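Local coordinates for protein alginate lyase (Bacteroides ovatus, PDB 3NNB) that probably cleaves the polysaccharide alginate by beta-elimination and has a sodium ion bound in the crystal, at residues D103-V108 / Y169-M174; E173-M178 / T231-Y236. One frame throughout, in Å; residues are numbered along the deposited sequence.

Contact 1: residues D103-V108 / Y169-M174; sequences DMSKAV and YSFTEM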
ATOM      1  N   ASP A 103     -10.644   6.292  -0.042  1.00  8.30           N
ATOM      2  CA  ASP A 103     -10.800   7.746  -0.227  1.00  9.03           C
ATOM      3  C   ASP A 103     -10.166   8.480   0.954  1.00  8.50           C
ATOM      4  O   ASP A 103      -9.503   9.507   0.773  1.00 10.28           O
ATOM      5  CB  ASP A 103     -12.268   8.154  -0.285  1.00 12.83           C
ATOM      6  CG  ASP A 103     -12.928   7.815  -1.610  1.00 13.87           C
ATOM      7  OD1 ASP A 103     -12.237   7.527  -2.598  1.00 16.16           O
ATOM      8  OD2 ASP A 103     -14.167   7.841  -1.599  1.00 15.41           O
HETATM    9  N   MSE A 104     -10.419   7.970   2.165  1.00  7.40           N
HETATM   10  CA  MSE A 104      -9.884   8.563   3.398  1.00  8.28           C
HETATM   11  C   MSE A 104      -8.367   8.512   3.411  1.00  6.68           C
HETATM   12  O   MSE A 104      -7.688   9.515   3.621  1.00  7.36           O
HETATM   13  CB  MSE A 104     -10.490   7.849   4.621  1.00  8.09           C
HETATM   14  CG  MSE A 104     -10.046   8.382   6.027  1.00  7.53           C
HETATM   15 SE   MSE A 104      -8.275   7.821   6.548  0.75  5.06          SE
HETATM   16  CE  MSE A 104      -8.546   5.905   6.517  1.00  9.76           C
ATOM     17  N   SER A 105      -7.823   7.327   3.163  1.00  5.70           N
ATOM     18  CA  SER A 105      -6.383   7.131   3.196  1.00  6.38           C
ATOM     19  C   SER A 105      -5.659   8.006   2.160  1.00  8.20           C
ATOM     20  O   SER A 105      -4.623   8.648   2.430  1.00  7.29           O
ATOM     21  CB  SER A 105      -6.091   5.644   2.961  1.00  9.17           C
ATOM     22  OG  SER A 105      -4.708   5.418   2.879  1.00 13.88           O
ATOM     23  N   LYS A 106      -6.199   8.031   0.954  1.00  8.33           N
ATOM     24  CA  LYS A 106      -5.651   8.874  -0.105  1.00  8.38           C
ATOM     25  C   LYS A 106      -5.715  10.342   0.262  1.00  9.07           C
ATOM     26  O   LYS A 106      -4.775  11.097   0.020  1.00  8.15           O
ATOM     27  CB  LYS A 106      -6.351   8.623  -1.424  1.00 10.64           C
ATOM     28  CG  LYS A 106      -6.013   7.287  -1.996  1.00 15.28           C
ATOM     29  CD  LYS A 106      -6.607   7.132  -3.411  1.00 26.93           C
ATOM     30  CE  LYS A 106      -7.981   6.542  -3.420  1.00 40.28           C
ATOM     31  NZ  LYS A 106      -8.257   5.944  -4.766  1.00 44.30           N
ATOM     32  N   ALA A 107      -6.828  10.756   0.848  1.00  5.61           N
ATOM     33  CA  ALA A 107      -7.003  12.172   1.246  1.00  6.73           C
ATOM     34  C   ALA A 107      -6.018  12.590   2.331  1.00  7.79           C
ATOM     35  O   ALA A 107      -5.428  13.662   2.271  1.00 10.02           O
ATOM     36  CB  ALA A 107      -8.472  12.433   1.705  1.00  6.21           C
ATOM     37  N   VAL A 108      -5.819  11.747   3.326  1.00  7.96           N
ATOM     38  CA  VAL A 108      -4.916  12.073   4.415  1.00  7.71           C
ATOM     39  C   VAL A 108      -3.496  12.146   3.889  1.00  7.45           C
ATOM     40  O   VAL A 108      -2.732  13.033   4.284  1.00  7.73           O
ATOM     41  CB  VAL A 108      -5.045  11.049   5.556  1.00  8.96           C
ATOM     42  CG1 VAL A 108      -3.881  11.173   6.525  1.00  7.63           C
ATOM     43  CG2 VAL A 108      -6.444  11.247   6.284  1.00  6.81           C
ATOM     44  N   TYR A 169      -3.356  -1.803   3.178  1.00  5.46           N
ATOM     45  CA  TYR A 169      -1.924  -1.685   2.884  1.00  4.98           C
ATOM     46  C   TYR A 169      -1.480  -0.197   2.757  1.00  5.02           C
ATOM     47  O   TYR A 169      -0.366   0.143   3.164  1.00  7.60           O
ATOM     48  CB  TYR A 169      -1.543  -2.440   1.627  1.00  6.67           C
ATOM     49  CG  TYR A 169      -0.034  -2.495   1.426  1.00  5.01           C
ATOM     50  CD1 TYR A 169       0.707  -3.509   2.011  1.00  6.92           C
ATOM     51  CD2 TYR A 169       0.644  -1.508   0.710  1.00  6.75           C
ATOM     52  CE1 TYR A 169       2.080  -3.555   1.879  1.00  6.83           C
ATOM     53  CE2 TYR A 169       2.020  -1.549   0.567  1.00  4.68           C
ATOM     54  CZ  TYR A 169       2.728  -2.585   1.165  1.00  5.65           C
ATOM     55  OH  TYR A 169       4.122  -2.605   1.034  1.00  8.13           O
ATOM     56  N   SER A 170      -2.334   0.659   2.198  1.00  8.02           N
ATOM     57  CA  SER A 170      -2.024   2.088   2.075  1.00  9.18           C
ATOM     58  C   SER A 170      -1.787   2.817   3.414  1.00  9.68           C
ATOM     59  O   SER A 170      -1.217   3.918   3.415  1.00  7.81           O
ATOM     60  CB  SER A 170      -3.079   2.841   1.257  1.00  9.31           C
ATOM     61  OG  SER A 170      -4.296   2.917   1.946  1.00  9.42           O
ATOM     62  N   PHE A 171      -2.150   2.199   4.548  1.00  8.17           N
ATOM     63  CA  PHE A 171      -1.839   2.794   5.833  1.00  9.74           C
ATOM     64  C   PHE A 171      -0.324   2.895   6.041  1.00  7.84           C
ATOM     65  O   PHE A 171       0.156   3.740   6.808  1.00  7.08           O
ATOM     66  CB  PHE A 171      -2.482   2.010   6.974  1.00  8.62           C
ATOM     67  CG  PHE A 171      -3.963   2.190   7.118  1.00  6.01           C
ATOM     68  CD1 PHE A 171      -4.745   2.943   6.239  1.00  8.69           C
ATOM     69  CD2 PHE A 171      -4.601   1.538   8.161  1.00  9.22           C
ATOM     70  CE1 PHE A 171      -6.134   3.077   6.450  1.00 10.98           C
ATOM     71  CE2 PHE A 171      -5.958   1.675   8.350  1.00  9.04           C
ATOM     72  CZ  PHE A 171      -6.722   2.448   7.492  1.00  9.74           C
ATOM     73  N   THR A 172       0.440   2.059   5.349  1.00  6.93           N
ATOM     74  CA  THR A 172       1.910   2.129   5.432  1.00  9.08           C
ATOM     75  C   THR A 172       2.410   3.503   5.007  1.00  8.62           C
ATOM     76  O   THR A 172       3.244   4.123   5.695  1.00  9.89           O
ATOM     77  CB  THR A 172       2.593   1.008   4.639  1.00  9.34           C
ATOM     78  OG1 THR A 172       2.239   1.092   3.251  1.00  9.05           O
ATOM     79  CG2 THR A 172       2.286  -0.386   5.288  1.00  8.97           C
ATOM     80  N   GLU A 173       1.871   4.007   3.909  1.00  9.48           N
ATOM     81  CA  GLU A 173       2.176   5.316   3.395  1.00  9.43           C
ATOM     82  C   GLU A 173       1.487   6.434   4.187  1.00  8.87           C
ATOM     83  O   GLU A 173       2.096   7.455   4.487  1.00  8.54           O
ATOM     84  CB  GLU A 173       1.762   5.390   1.908  1.00 13.51           C
ATOM     85  CG  GLU A 173       2.056   6.677   1.269  1.00 14.48           C
ATOM     86  CD  GLU A 173       1.822   6.680  -0.256  1.00 16.92           C
ATOM     87  OE1 GLU A 173       1.230   5.711  -0.752  1.00 20.60           O
ATOM     88  OE2 GLU A 173       2.185   7.713  -0.887  1.00 21.84           O
HETATM   89  N   MSE A 174       0.208   6.231   4.535  1.00  6.73           N
HETATM   90  CA  MSE A 174      -0.516   7.191   5.353  1.00  8.64           C
HETATM   91  C   MSE A 174       0.222   7.571   6.638  1.00  7.04           C
HETATM   92  O   MSE A 174       0.225   8.718   7.042  1.00  7.50           O
HETATM   93  CB  MSE A 174      -1.899   6.645   5.690  1.00  9.06           C
HETATM   94  CG  MSE A 174      -2.803   7.704   6.239  1.00 10.25           C
HETATM   95 SE   MSE A 174      -4.489   7.026   6.918  0.75  5.51          SE
HETATM   96  CE  MSE A 174      -3.773   6.199   8.473  1.00 13.86           C
TER
HETATM   97  O   HOH W   1      -2.254   6.321   1.840  1.00 17.10           O
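Ser105 OG is gripped from two directions: it shares a hydrogen bond of 2.7 Å with Ser170 OG, in which either hydroxyl could be the donor, and it hydrogen-bonds a water at 2.8 Å. That water also donates to the carbonyl oxygen of Ser170, so Ser170 is reached twice, once directly and once through the water. The two hydroxyls meet because Ser105 OG stands anti to its backbone N (chi1 175°), whereas Ser170 OG sits between its backbone N and carbonyl carbon (chi1 69°). Ser105 OG also comes to the edge of the Phe171 ring, near its plane, 4.2 Å from Phe171 CD1.

Beside this polar patch the contact is apolar. The selenium atoms of two selenomethionines approach at 3.9 Å, Met104 SE to Met174 SE, with the side chains crossing at about a right angle. Met104 CE touches Phe171 CE1 at 3.7 Å, and Met174 CE lies over one face of the same ring, offset toward the rim. Val108 CG1 packs on Met174 CG at 3.6 Å. Trp134 and Phe135 of helix 121-136 cover Met104 from outside the pair.

The contact thus joins helix 98-118 to residues 169-174 by two chemistries, consistent with the helical core expected for the six-hairpin clan: the two hydroxyls and the water give one another partners, while Met104, Val108, Phe171 and Met174 form a buried apolar layer.

Contact 2: residues E173-M178 / T231-Y236; sequences EMIDAM and TAYALY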
ATOM      1  N   GLU A 173       1.871   4.007   3.909  1.00  9.48           N
ATOM      2  CA  GLU A 173       2.176   5.316   3.395  1.00  9.43           C
ATOM      3  C   GLU A 173       1.487   6.434   4.187  1.00  8.87           C
ATOM      4  O   GLU A 173       2.096   7.455   4.487  1.00  8.54           O
ATOM      5  CB  GLU A 173       1.762   5.390   1.908  1.00 13.51           C
ATOM      6  CG  GLU A 173       2.056   6.677   1.269  1.00 14.48           C
ATOM      7  CD  GLU A 173       1.822   6.680  -0.256  1.00 16.92           C
ATOM      8  OE1 GLU A 173       1.230   5.711  -0.752  1.00 20.60           O
ATOM      9  OE2 GLU A 173       2.185   7.713  -0.887  1.00 21.84           O
HETATM   10  N   MSE A 174       0.208   6.231   4.535  1.00  6.73           N
HETATM   11  CA  MSE A 174      -0.516   7.191   5.353  1.00  8.64           C
HETATM   12  C   MSE A 174       0.222   7.571   6.638  1.00  7.04           C
HETATM   13  O   MSE A 174       0.225   8.718   7.042  1.00  7.50           O
HETATM   14  CB  MSE A 174      -1.899   6.645   5.690  1.00  9.06           C
HETATM   15  CG  MSE A 174      -2.803   7.704   6.239  1.00 10.25           C
HETATM   16 SE   MSE A 174      -4.489   7.026   6.918  0.75  5.51          SE
HETATM   17  CE  MSE A 174      -3.773   6.199   8.473  1.00 13.86           C
ATOM     18  N   ILE A 175       0.868   6.587   7.256  1.00  7.03           N
ATOM     19  CA  ILE A 175       1.600   6.823   8.490  1.00  7.14           C
ATOM     20  C   ILE A 175       2.728   7.835   8.224  1.00  7.56           C
ATOM     21  O   ILE A 175       2.939   8.742   9.034  1.00  8.08           O
ATOM     22  CB  ILE A 175       2.154   5.526   9.086  1.00  8.76           C
ATOM     23  CG1 ILE A 175       1.017   4.804   9.842  1.00  9.14           C
ATOM     24  CG2 ILE A 175       3.395   5.823   9.984  1.00  8.74           C
ATOM     25  CD1 ILE A 175       1.342   3.312  10.171  1.00  9.12           C
ATOM     26  N   ASP A 176       3.428   7.688   7.104  1.00  9.30           N
ATOM     27  CA  ASP A 176       4.471   8.667   6.747  1.00  7.82           C
ATOM     28  C   ASP A 176       3.884  10.064   6.569  1.00  7.11           C
ATOM     29  O   ASP A 176       4.495  11.071   7.019  1.00  8.61           O
ATOM     30  CB  ASP A 176       5.262   8.261   5.517  1.00  7.90           C
ATOM     31  CG  ASP A 176       6.274   7.170   5.789  1.00 11.04           C
ATOM     32  OD1 ASP A 176       6.475   6.774   6.965  1.00  9.99           O
ATOM     33  OD2 ASP A 176       6.843   6.698   4.803  1.00 10.99           O
ATOM     34  N   ALA A 177       2.713  10.152   5.960  1.00  6.78           N
ATOM     35  CA  ALA A 177       2.046  11.463   5.780  1.00  8.61           C
ATOM     36  C   ALA A 177       1.674  12.050   7.144  1.00  8.96           C
ATOM     37  O   ALA A 177       1.797  13.263   7.341  1.00  8.13           O
ATOM     38  CB  ALA A 177       0.822  11.315   4.877  1.00  8.00           C
HETATM   39  N   MSE A 178       1.232  11.218   8.095  1.00  9.45           N
HETATM   40  CA  MSE A 178       0.955  11.689   9.473  1.00  8.64           C
HETATM   41  C   MSE A 178       2.230  12.215  10.153  1.00 10.10           C
HETATM   42  O   MSE A 178       2.250  13.310  10.745  1.00 11.90           O
HETATM   43  CB  MSE A 178       0.275  10.634  10.333  1.00  9.38           C
HETATM   44  CG  MSE A 178      -1.084  10.229   9.779  1.00  8.78           C
HETATM   45 SE   MSE A 178      -2.170   9.228  11.022  0.75  6.54          SE
HETATM   46  CE  MSE A 178      -1.044   7.690  11.162  1.00 10.63           C
ATOM     47  N   THR A 231       5.525  -4.592  10.086  1.00  7.66           N
ATOM     48  CA  THR A 231       6.784  -3.874  10.356  1.00  7.23           C
ATOM     49  C   THR A 231       6.514  -2.377  10.482  1.00  9.49           C
ATOM     50  O   THR A 231       6.936  -1.736  11.444  1.00  9.72           O
ATOM     51  CB  THR A 231       7.813  -4.175   9.305  1.00  6.87           C
ATOM     52  OG1 THR A 231       8.078  -5.582   9.292  1.00  8.61           O
ATOM     53  CG2 THR A 231       9.149  -3.435   9.605  1.00  7.63           C
ATOM     54  N   ALA A 232       5.799  -1.816   9.501  1.00  9.09           N
ATOM     55  CA  ALA A 232       5.507  -0.394   9.522  1.00  8.55           C
ATOM     56  C   ALA A 232       4.666  -0.006  10.754  1.00  7.71           C
ATOM     57  O   ALA A 232       4.920   1.043  11.375  1.00  7.29           O
ATOM     58  CB  ALA A 232       4.736  -0.005   8.257  1.00  7.93           C
ATOM     59  N   TYR A 233       3.651  -0.811  11.092  1.00  6.46           N
ATOM     60  CA  TYR A 233       2.747  -0.454  12.210  1.00  8.76           C
ATOM     61  C   TYR A 233       3.490  -0.635  13.535  1.00  8.87           C
ATOM     62  O   TYR A 233       3.314   0.167  14.455  1.00  9.24           O
ATOM     63  CB  TYR A 233       1.442  -1.235  12.180  1.00  8.27           C
ATOM     64  CG  TYR A 233       0.736  -1.127  10.843  1.00  8.05           C
ATOM     65  CD1 TYR A 233       0.979  -0.090   9.992  1.00  7.66           C
ATOM     66  CD2 TYR A 233      -0.150  -2.123  10.408  1.00  6.47           C
ATOM     67  CE1 TYR A 233       0.361  -0.032   8.716  1.00  6.23           C
ATOM     68  CE2 TYR A 233      -0.780  -2.053   9.214  1.00  6.14           C
ATOM     69  CZ  TYR A 233      -0.509  -1.027   8.334  1.00  7.70           C
ATOM     70  OH  TYR A 233      -1.072  -1.011   7.070  1.00 10.08           O
ATOM     71  N   ALA A 234       4.362  -1.642  13.596  1.00  8.38           N
ATOM     72  CA  ALA A 234       5.208  -1.831  14.782  1.00  9.60           C
ATOM     73  C   ALA A 234       6.077  -0.592  15.006  1.00  9.81           C
ATOM     74  O   ALA A 234       6.173  -0.090  16.132  1.00 11.42           O
ATOM     75  CB  ALA A 234       6.088  -3.125  14.631  1.00  9.94           C
ATOM     76  N   LEU A 235       6.699  -0.070  13.941  1.00 10.56           N
ATOM     77  CA  LEU A 235       7.590   1.092  14.084  1.00  8.70           C
ATOM     78  C   LEU A 235       6.780   2.306  14.507  1.00 11.33           C
ATOM     79  O   LEU A 235       7.218   3.049  15.395  1.00 12.70           O
ATOM     80  CB  LEU A 235       8.354   1.412  12.793  1.00 10.71           C
ATOM     81  CG  LEU A 235       9.466   0.416  12.497  1.00 13.70           C
ATOM     82  CD1 LEU A 235       9.992   0.590  11.063  1.00 10.16           C
ATOM     83  CD2 LEU A 235      10.623   0.640  13.508  1.00 12.60           C
ATOM     84  N   TYR A 236       5.598   2.503  13.918  1.00 10.27           N
ATOM     85  CA  TYR A 236       4.795   3.687  14.251  1.00  9.37           C
ATOM     86  C   TYR A 236       4.376   3.705  15.740  1.00 11.89           C
ATOM     87  O   TYR A 236       4.280   4.766  16.347  1.00 13.60           O
ATOM     88  CB  TYR A 236       3.547   3.777  13.370  1.00  8.77           C
ATOM     89  CG  TYR A 236       2.740   5.026  13.580  1.00  8.74           C
ATOM     90  CD1 TYR A 236       3.309   6.292  13.377  1.00 11.40           C
ATOM     91  CD2 TYR A 236       1.417   4.961  13.980  1.00 10.71           C
ATOM     92  CE1 TYR A 236       2.566   7.470  13.583  1.00 11.33           C
ATOM     93  CE2 TYR A 236       0.697   6.132  14.238  1.00 13.05           C
ATOM     94  CZ  TYR A 236       1.267   7.369  14.007  1.00  9.31           C
ATOM     95  OH  TYR A 236       0.546   8.568  14.186  1.00 16.11           O
TER
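Ile175 reaches across to two tyrosines with different branches. Its CG2 lies 3.4 Å from Tyr236 CD1, and its CD1 comes equally near, 3.4 Å, to Tyr233 CD1. CG1, which carries CD1, stands over one face of the Tyr236 ring, 4.1 Å above the plane and offset toward the rim. The first torsion (chi1 -80°) leaves CG2 anti to the backbone N, where it meets Tyr236, and the second (chi2 165°) places CD1 against Tyr233. Further along the same helix, the selenomethionine Met178 meets the other end of Tyr236, its CE packing 3.5 Å from Tyr236 OH, with the two side chains crossing at about a right angle.

A second shell holds the rings. Tyr233 OH bonds to Gln229 OE1 one turn earlier on its own helix, and the Tyr233 ring meets that of Phe199, which also touches Ile175. Helix 189-208 contributes Met195 and Lys196 against Tyr236 as well. Behind these residues run the backbones of helices 171-180 and 221-236, whose short segments point nearly the same way, at 25°, with axes 10.5 Å apart.

No hydrogen bond spans the two segments. Their cohesion therefore rests on aliphatic and selenomethionine carbons packed against aromatic rings, a buried apolar seam in the helical body of the enzyme, with the Tyr233 hydroxyl satisfied within its own helix.

Overall arrangement
Helix 171-180 takes part in both contacts, whose segments overlap at Glu173 and Met174, though of these only Met174 touches, and only in contact 1; their centres are about 10 Å apart. It meets helix 98-118 in contact 1 and helix 221-236 in contact 2, so a single helix is packed on different flanks by partners far away in sequence. The two interfaces touch directly: Phe171 CB of contact 1 lies 3.3 Å from Tyr233 OH of contact 2, and Thr172 CG2 lies 3.9 Å from Ala232 CB. The sodium ion, bound by Glu182, Ser184 and Phe187 just beyond this helix, is about 14 Å from the side chain of Val108 and about 11 Å from that of Met178.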